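Local coordinates for protein putative glucose-6-phosphate 1-epimerase (Salmonella typhimurium, PDB 2HTA) that probably interconverts the alpha and beta anomers of glucose 6-phosphate, acting as a hexose-6-phosphate 1-epimerase (mutarotase), at residues L38-L43 against P81-G85; F55-A60 against M131-E135. Numbering follows the deposited sequence.

Contact 1: residues L38-L43 against P81-G85; sequences LDDLDL and PFKTG
The extended loop 81-85 runs past the hairpin turn and strand start at 38-43, CA atoms closest at Asp39-Phe82 (5.7 Å) and Asp40-Lys83 (4.9 Å). Leu38 to Leu41 form a type II' turn, closed by Leu41 N to Leu38 O (2.9 Å) and Leu38 N to Leu41 O (3.0 Å); Asp39 takes the positive-phi corner (49/-119) favoured by glycine. After Pro81, Phe82 (chi1 m) sinks its ring among leucines, suiting a flat apolar group: Leu38 CD2 makes a CH-pi contact over one face, 3.7 Å from the centroid, Leu41 CD1 lies 3.8 Å from Phe82 CD1, and Leu43 CD2 meets the edge. Asp40 N donates to Phe82 O (3.0 Å), and a water joins Phe82 N to Asp39 OD2. Lys83 CA-CB points away, but its long chain (chi1, chi2 m) curls back, NZ 2.9 Å from Asp39 OD2 in a salt bridge. Thr84 N donates to Asp40 OD2 (2.8 Å), the short Asp40 side chain placing its carboxylate to accept it. Gly85 accommodates positive phi (85). Apolar beneath and charged outside, this is a beta-hairpin with a two-residue type II' loop joining strands 33-38 and 41-48, with 81-85 docked on its tip.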
ATOM      1  N   LEU A  38      11.655  15.214  -3.268  1.00 24.23           N
ATOM      2  CA  LEU A  38      10.973  15.447  -4.528  1.00 23.73           C
ATOM      3  C   LEU A  38       9.829  16.447  -4.276  1.00 25.48           C
ATOM      4  O   LEU A  38       8.935  16.205  -3.448  1.00 24.26           O
ATOM      5  CB  LEU A  38      10.450  14.161  -5.111  1.00 24.78           C
ATOM      6  CG  LEU A  38       9.948  14.180  -6.577  1.00 25.99           C
ATOM      7  CD1 LEU A  38      10.969  14.763  -7.615  1.00 30.19           C
ATOM      8  CD2 LEU A  38       9.539  12.822  -6.940  1.00 27.65           C
ATOM      9  N   ASP A  39       9.902  17.595  -4.958  1.00 25.84           N
ATOM     10  CA  ASP A  39       8.955  18.710  -4.701  1.00 26.86           C
ATOM     11  C   ASP A  39       8.875  18.993  -3.202  1.00 26.49           C
ATOM     12  O   ASP A  39       9.909  19.316  -2.589  1.00 26.44           O
ATOM     13  CB  ASP A  39       7.610  18.394  -5.351  1.00 29.13           C
ATOM     14  CG  ASP A  39       6.777  19.660  -5.642  1.00 34.08           C
ATOM     15  OD1 ASP A  39       7.219  20.769  -5.271  1.00 37.66           O
ATOM     16  OD2 ASP A  39       5.634  19.549  -6.185  1.00 40.43           O
ATOM     17  N   ASP A  40       7.694  18.854  -2.586  1.00 25.19           N
ATOM     18  CA  ASP A  40       7.532  19.126  -1.159  1.00 24.64           C
ATOM     19  C   ASP A  40       8.097  18.025  -0.228  1.00 23.50           C
ATOM     20  O   ASP A  40       8.327  18.291   0.950  1.00 23.46           O
ATOM     21  CB  ASP A  40       6.061  19.231  -0.775  1.00 25.96           C
ATOM     22  CG  ASP A  40       5.401  20.532  -1.196  1.00 28.35           C
ATOM     23  OD1 ASP A  40       6.104  21.458  -1.655  1.00 27.04           O
ATOM     24  OD2 ASP A  40       4.151  20.621  -1.055  1.00 28.88           O
ATOM     25  N   LEU A  41       8.296  16.800  -0.722  1.00 22.18           N
ATOM     26  CA  LEU A  41       8.359  15.645   0.193  1.00 21.20           C
ATOM     27  C   LEU A  41       9.732  15.039   0.379  1.00 21.98           C
ATOM     28  O   LEU A  41      10.441  14.793  -0.612  1.00 21.13           O
ATOM     29  CB  LEU A  41       7.439  14.519  -0.312  1.00 21.77           C
ATOM     30  CG  LEU A  41       5.953  14.887  -0.503  1.00 20.96           C
ATOM     31  CD1 LEU A  41       5.101  13.664  -0.835  1.00 21.49           C
ATOM     32  CD2 LEU A  41       5.415  15.586   0.750  1.00 21.85           C
ATOM     33  N   ASP A  42      10.076  14.820   1.641  1.00 19.63           N
ATOM     34  CA  ASP A  42      11.297  14.145   1.969  1.00 21.72           C
ATOM     35  C   ASP A  42      11.103  12.644   1.715  1.00 20.29           C
ATOM     36  O   ASP A  42      10.075  12.105   2.107  1.00 20.52           O
ATOM     37  CB  ASP A  42      11.616  14.382   3.415  1.00 21.63           C
ATOM     38  CG  ASP A  42      12.212  15.763   3.620  1.00 26.37           C
ATOM     39  OD1 ASP A  42      12.862  16.277   2.673  1.00 32.69           O
ATOM     40  OD2 ASP A  42      12.026  16.322   4.705  1.00 31.91           O
ATOM     41  N   LEU A  43      12.056  12.033   1.004  1.00 20.10           N
ATOM     42  CA  LEU A  43      12.007  10.588   0.655  1.00 18.89           C
ATOM     43  C   LEU A  43      13.189   9.846   1.307  1.00 20.16           C
ATOM     44  O   LEU A  43      14.274  10.407   1.428  1.00 20.12           O
ATOM     45  CB  LEU A  43      12.110  10.357  -0.875  1.00 19.17           C
ATOM     46  CG  LEU A  43      11.136  11.204  -1.704  1.00 18.83           C
ATOM     47  CD1 LEU A  43      11.215  10.861  -3.202  1.00 20.39           C
ATOM     48  CD2 LEU A  43       9.678  10.971  -1.196  1.00 19.25           C
ATOM     49  N   PRO A  81       0.968  14.010  -7.393  1.00 24.98           N
ATOM     50  CA  PRO A  81       1.687  15.091  -6.743  1.00 25.22           C
ATOM     51  C   PRO A  81       2.617  14.564  -5.648  1.00 25.03           C
ATOM     52  O   PRO A  81       2.394  13.458  -5.138  1.00 25.17           O
ATOM     53  CB  PRO A  81       0.557  15.938  -6.114  1.00 26.57           C
ATOM     54  CG  PRO A  81      -0.660  15.580  -6.849  1.00 26.86           C
ATOM     55  CD  PRO A  81      -0.472  14.094  -7.153  1.00 25.90           C
ATOM     56  N   PHE A  82       3.674  15.320  -5.341  1.00 24.69           N
ATOM     57  CA  PHE A  82       4.522  15.158  -4.159  1.00 24.16           C
ATOM     58  C   PHE A  82       4.393  16.463  -3.381  1.00 24.06           C
ATOM     59  O   PHE A  82       5.263  17.302  -3.415  1.00 23.77           O
ATOM     60  CB  PHE A  82       5.996  14.842  -4.501  1.00 23.68           C
ATOM     61  CG  PHE A  82       6.200  13.415  -4.926  1.00 23.48           C
ATOM     62  CD1 PHE A  82       6.831  12.505  -4.070  1.00 24.19           C
ATOM     63  CD2 PHE A  82       5.700  12.954  -6.145  1.00 23.56           C
ATOM     64  CE1 PHE A  82       7.000  11.187  -4.437  1.00 23.79           C
ATOM     65  CE2 PHE A  82       5.881  11.592  -6.525  1.00 24.94           C
ATOM     66  CZ  PHE A  82       6.484  10.728  -5.668  1.00 24.10           C
ATOM     67  N   LYS A  83       3.269  16.604  -2.692  1.00 24.13           N
ATOM     68  CA  LYS A  83       2.869  17.852  -2.033  1.00 24.08           C
ATOM     69  C   LYS A  83       2.474  17.564  -0.587  1.00 23.84           C
ATOM     70  O   LYS A  83       1.812  16.546  -0.275  1.00 23.27           O
ATOM     71  CB  LYS A  83       1.640  18.443  -2.729  1.00 24.33           C
ATOM     72  CG  LYS A  83       1.824  18.888  -4.178  1.00 26.87           C
ATOM     73  CD  LYS A  83       2.689  20.116  -4.309  1.00 32.13           C
ATOM     74  CE  LYS A  83       2.574  20.730  -5.727  1.00 32.98           C
ATOM     75  NZ  LYS A  83       3.698  21.728  -5.840  1.00 37.61           N
ATOM     76  N   THR A  84       2.844  18.476   0.286  1.00 24.53           N
ATOM     77  CA  THR A  84       2.491  18.410   1.689  1.00 26.06           C
ATOM     78  C   THR A  84       1.011  18.177   1.948  1.00 26.45           C
ATOM     79  O   THR A  84       0.134  18.955   1.507  1.00 25.03           O
ATOM     80  CB  THR A  84       3.072  19.628   2.447  1.00 26.01           C
ATOM     81  OG1 THR A  84       4.470  19.655   2.187  1.00 27.99           O
ATOM     82  CG2 THR A  84       2.880  19.485   3.939  1.00 27.11           C
ATOM     83  N   GLY A  85       0.727  17.041   2.618  1.00 25.78           N
ATOM     84  CA  GLY A  85      -0.656  16.727   3.001  1.00 24.29           C
ATOM     85  C   GLY A  85      -1.505  16.048   1.956  1.00 23.74           C
ATOM     86  O   GLY A  85      -2.630  15.644   2.239  1.00 25.13           O
TER
HETATM   87  O   HOH W   1       4.241  17.420  -6.906  1.00 27.63           O
HETATM   88  O   HOH W   2       6.111  18.103   3.553  1.00 36.30           O
HETATM   89  O   HOH W   3       4.519  23.211  -3.242  1.00 39.72           O

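Contact 2: residues F55-A60 against M131-E135; sequences FALQGA and MLTFE
In the galactose mutarotase-like beta-sandwich fold, these two segments meet by apolar packing: the end of strand 51-56 and the turn after it face strand 130-137, which belongs to the nine-stranded sheet. The nearest CA atoms, Ala60 and Phe134, are 6.2 Å apart, too far for backbone pairing but right for interlocked apolar groups. Phe134 is the most covered residue. From an extended backbone (-110/151), with chi1 m and chi2 near 88°, its ring reaches toward Phe55 and the turn; Leu57 CD2 touches its edge, 3.7 Å from Phe134 CE2. Phe55, also extended with chi1 m, points across the gap and sets CD1 3.7 Å from Phe134 CE1. The two rings lie obliquely, centroids 5.2 Å apart and planes at 40°, while Leu132 CD1 sits 3.9 Å from Phe55 CE2. Broad aromatic rings suit this place, filling the space between sheets; Phe156 adds an edge-to-face partner for Phe55. Ala60 ends a type II turn from Leu57, closed by Ala60 N to Leu57 O (3.2 Å), in which Gly59 (76/10) sits where a CB would jam against the carbonyl O of Gln58. Ala60 itself has left-handed angles (33/54). Its CA lies over one face of the Phe134 ring, and its small methyl lets the two segments come close, CB of Ala60 lying 3.6 Å from CB of Phe134.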
ATOM      1  N   PHE A  55      10.589   5.406  -0.031  1.00 18.29           N
ATOM      2  CA  PHE A  55       9.484   5.717   0.840  1.00 17.68           C
ATOM      3  C   PHE A  55       9.314   7.228   0.851  1.00 18.75           C
ATOM      4  O   PHE A  55      10.285   7.959   0.694  1.00 19.57           O
ATOM      5  CB  PHE A  55       9.865   5.360   2.263  1.00 16.69           C
ATOM      6  CG  PHE A  55      10.053   3.897   2.524  1.00 19.57           C
ATOM      7  CD1 PHE A  55       9.025   3.128   3.092  1.00 18.60           C
ATOM      8  CD2 PHE A  55      11.289   3.298   2.267  1.00 17.81           C
ATOM      9  CE1 PHE A  55       9.232   1.739   3.329  1.00 20.12           C
ATOM     10  CE2 PHE A  55      11.504   1.932   2.515  1.00 24.19           C
ATOM     11  CZ  PHE A  55      10.485   1.166   3.057  1.00 21.04           C
ATOM     12  N   ALA A  56       8.099   7.711   1.110  1.00 19.76           N
ATOM     13  CA  ALA A  56       7.965   9.082   1.571  1.00 19.27           C
ATOM     14  C   ALA A  56       7.817   9.024   3.093  1.00 19.52           C
ATOM     15  O   ALA A  56       7.109   8.137   3.643  1.00 18.47           O
ATOM     16  CB  ALA A  56       6.712   9.743   0.943  1.00 18.42           C
ATOM     17  N   LEU A  57       8.408  10.017   3.780  1.00 19.64           N
ATOM     18  CA  LEU A  57       8.142  10.207   5.206  1.00 19.92           C
ATOM     19  C   LEU A  57       6.671  10.478   5.409  1.00 20.73           C
ATOM     20  O   LEU A  57       6.086  10.025   6.416  1.00 20.04           O
ATOM     21  CB  LEU A  57       8.956  11.351   5.827  1.00 19.71           C
ATOM     22  CG  LEU A  57      10.451  11.021   5.948  1.00 20.93           C
ATOM     23  CD1 LEU A  57      11.247  12.244   6.439  1.00 20.99           C
ATOM     24  CD2 LEU A  57      10.700   9.814   6.918  1.00 21.49           C
ATOM     25  N   GLN A  58       6.085  11.251   4.496  1.00 19.57           N
ATOM     26  CA  GLN A  58       4.631  11.490   4.533  1.00 19.80           C
ATOM     27  C   GLN A  58       3.853  10.205   4.306  1.00 20.09           C
ATOM     28  O   GLN A  58       3.960   9.580   3.243  1.00 20.03           O
ATOM     29  CB  GLN A  58       4.232  12.559   3.511  1.00 19.44           C
ATOM     30  CG  GLN A  58       2.753  12.870   3.534  1.00 22.73           C
ATOM     31  CD  GLN A  58       2.496  14.092   2.708  1.00 22.66           C
ATOM     32  OE1 GLN A  58       2.793  15.191   3.135  1.00 25.39           O
ATOM     33  NE2 GLN A  58       1.973  13.902   1.530  1.00 21.51           N
ATOM     34  N   GLY A  59       3.076   9.776   5.298  1.00 19.46           N
ATOM     35  CA  GLY A  59       2.388   8.507   5.188  1.00 18.59           C
ATOM     36  C   GLY A  59       3.220   7.242   5.386  1.00 19.25           C
ATOM     37  O   GLY A  59       2.704   6.137   5.127  1.00 19.81           O
ATOM     38  N   ALA A  60       4.475   7.370   5.836  1.00 17.50           N
ATOM     39  CA  ALA A  60       5.434   6.233   5.813  1.00 17.76           C
ATOM     40  C   ALA A  60       5.123   5.383   4.594  1.00 17.89           C
ATOM     41  O   ALA A  60       4.841   4.172   4.709  1.00 17.66           O
ATOM     42  CB  ALA A  60       5.303   5.381   7.080  1.00 18.51           C
ATOM     43  N   MET A 131      15.776  -3.135   7.132  1.00 18.41           N
ATOM     44  CA  MET A 131      14.537  -3.050   7.950  1.00 20.46           C
ATOM     45  C   MET A 131      14.361  -1.629   8.365  1.00 19.39           C
ATOM     46  O   MET A 131      15.357  -0.998   8.737  1.00 19.38           O
ATOM     47  CB  MET A 131      14.711  -3.866   9.255  1.00 21.62           C
ATOM     48  CG  MET A 131      14.938  -5.383   9.088  1.00 29.54           C
ATOM     49  SD  MET A 131      15.250  -6.106  10.790  1.00 37.25           S
ATOM     50  CE  MET A 131      13.752  -5.598  11.694  1.00 34.70           C
ATOM     51  N   LEU A 132      13.118  -1.120   8.391  1.00 19.44           N
ATOM     52  CA  LEU A 132      12.909   0.280   8.783  1.00 18.72           C
ATOM     53  C   LEU A 132      11.646   0.361   9.638  1.00 18.54           C
ATOM     54  O   LEU A 132      10.680  -0.375   9.384  1.00 18.88           O
ATOM     55  CB  LEU A 132      12.663   1.173   7.550  1.00 19.66           C
ATOM     56  CG  LEU A 132      13.716   1.265   6.430  1.00 21.28           C
ATOM     57  CD1 LEU A 132      13.441   0.173   5.412  1.00 22.89           C
ATOM     58  CD2 LEU A 132      13.561   2.647   5.762  1.00 21.97           C
ATOM     59  N   THR A 133      11.671   1.258  10.627  1.00 17.83           N
ATOM     60  CA  THR A 133      10.488   1.492  11.470  1.00 17.25           C
ATOM     61  C   THR A 133      10.177   2.966  11.405  1.00 17.64           C
ATOM     62  O   THR A 133      11.027   3.784  11.725  1.00 17.64           O
ATOM     63  CB  THR A 133      10.766   1.164  12.883  1.00 18.59           C
ATOM     64  OG1 THR A 133      11.114  -0.229  12.982  1.00 18.07           O
ATOM     65  CG2 THR A 133       9.516   1.387  13.704  1.00 17.85           C
ATOM     66  N   PHE A 134       8.945   3.286  11.023  1.00 17.33           N
ATOM     67  CA  PHE A 134       8.448   4.671  10.987  1.00 16.91           C
ATOM     68  C   PHE A 134       7.428   4.818  12.109  1.00 17.73           C
ATOM     69  O   PHE A 134       6.710   3.849  12.472  1.00 17.22           O
ATOM     70  CB  PHE A 134       7.771   4.942   9.631  1.00 16.59           C
ATOM     71  CG  PHE A 134       8.702   4.933   8.464  1.00 17.70           C
ATOM     72  CD1 PHE A 134       9.002   3.719   7.763  1.00 15.90           C
ATOM     73  CD2 PHE A 134       9.316   6.106   8.058  1.00 16.03           C
ATOM     74  CE1 PHE A 134       9.876   3.745   6.631  1.00 19.17           C
ATOM     75  CE2 PHE A 134      10.160   6.118   6.924  1.00 17.96           C
ATOM     76  CZ  PHE A 134      10.439   4.963   6.229  1.00 15.18           C
ATOM     77  N   GLU A 135       7.303   6.036  12.647  1.00 18.18           N
ATOM     78  CA  GLU A 135       6.346   6.237  13.752  1.00 17.43           C
ATOM     79  C   GLU A 135       5.494   7.498  13.480  1.00 18.02           C
ATOM     80  O   GLU A 135       6.031   8.527  13.061  1.00 19.20           O
ATOM     81  CB  GLU A 135       7.144   6.462  15.031  1.00 17.07           C
ATOM     82  CG  GLU A 135       6.251   6.664  16.255  1.00 20.75           C
ATOM     83  CD  GLU A 135       7.095   6.825  17.517  1.00 29.62           C
ATOM     84  OE1 GLU A 135       7.651   7.907  17.738  1.00 35.29           O
ATOM     85  OE2 GLU A 135       7.263   5.847  18.252  1.00 33.07           O
TER

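From the N terminus, the chain passes through the hairpin at 38-43, follows strands 41-48 and 51-56, turns at 57-60, and only later reaches 81-85, where contact 1 closes a loop across 37 intervening residues. Contact 2 closes a longer one, across 70, when 131-135 arrives. The segments alternate, so the two loops cross instead of nesting. Neighbouring strands 41-48 and 51-56 carry the first segment of each contact; Leu57 N probably hydrogen bonds to Asp42 O at 3.2 Å. Gln58 forms a second bridge through hydrogen bonds to Gly85 N and Lys83 O. One contact thus fastens a loop to this five-stranded sheet, the other joins that sheet to the nine-stranded one.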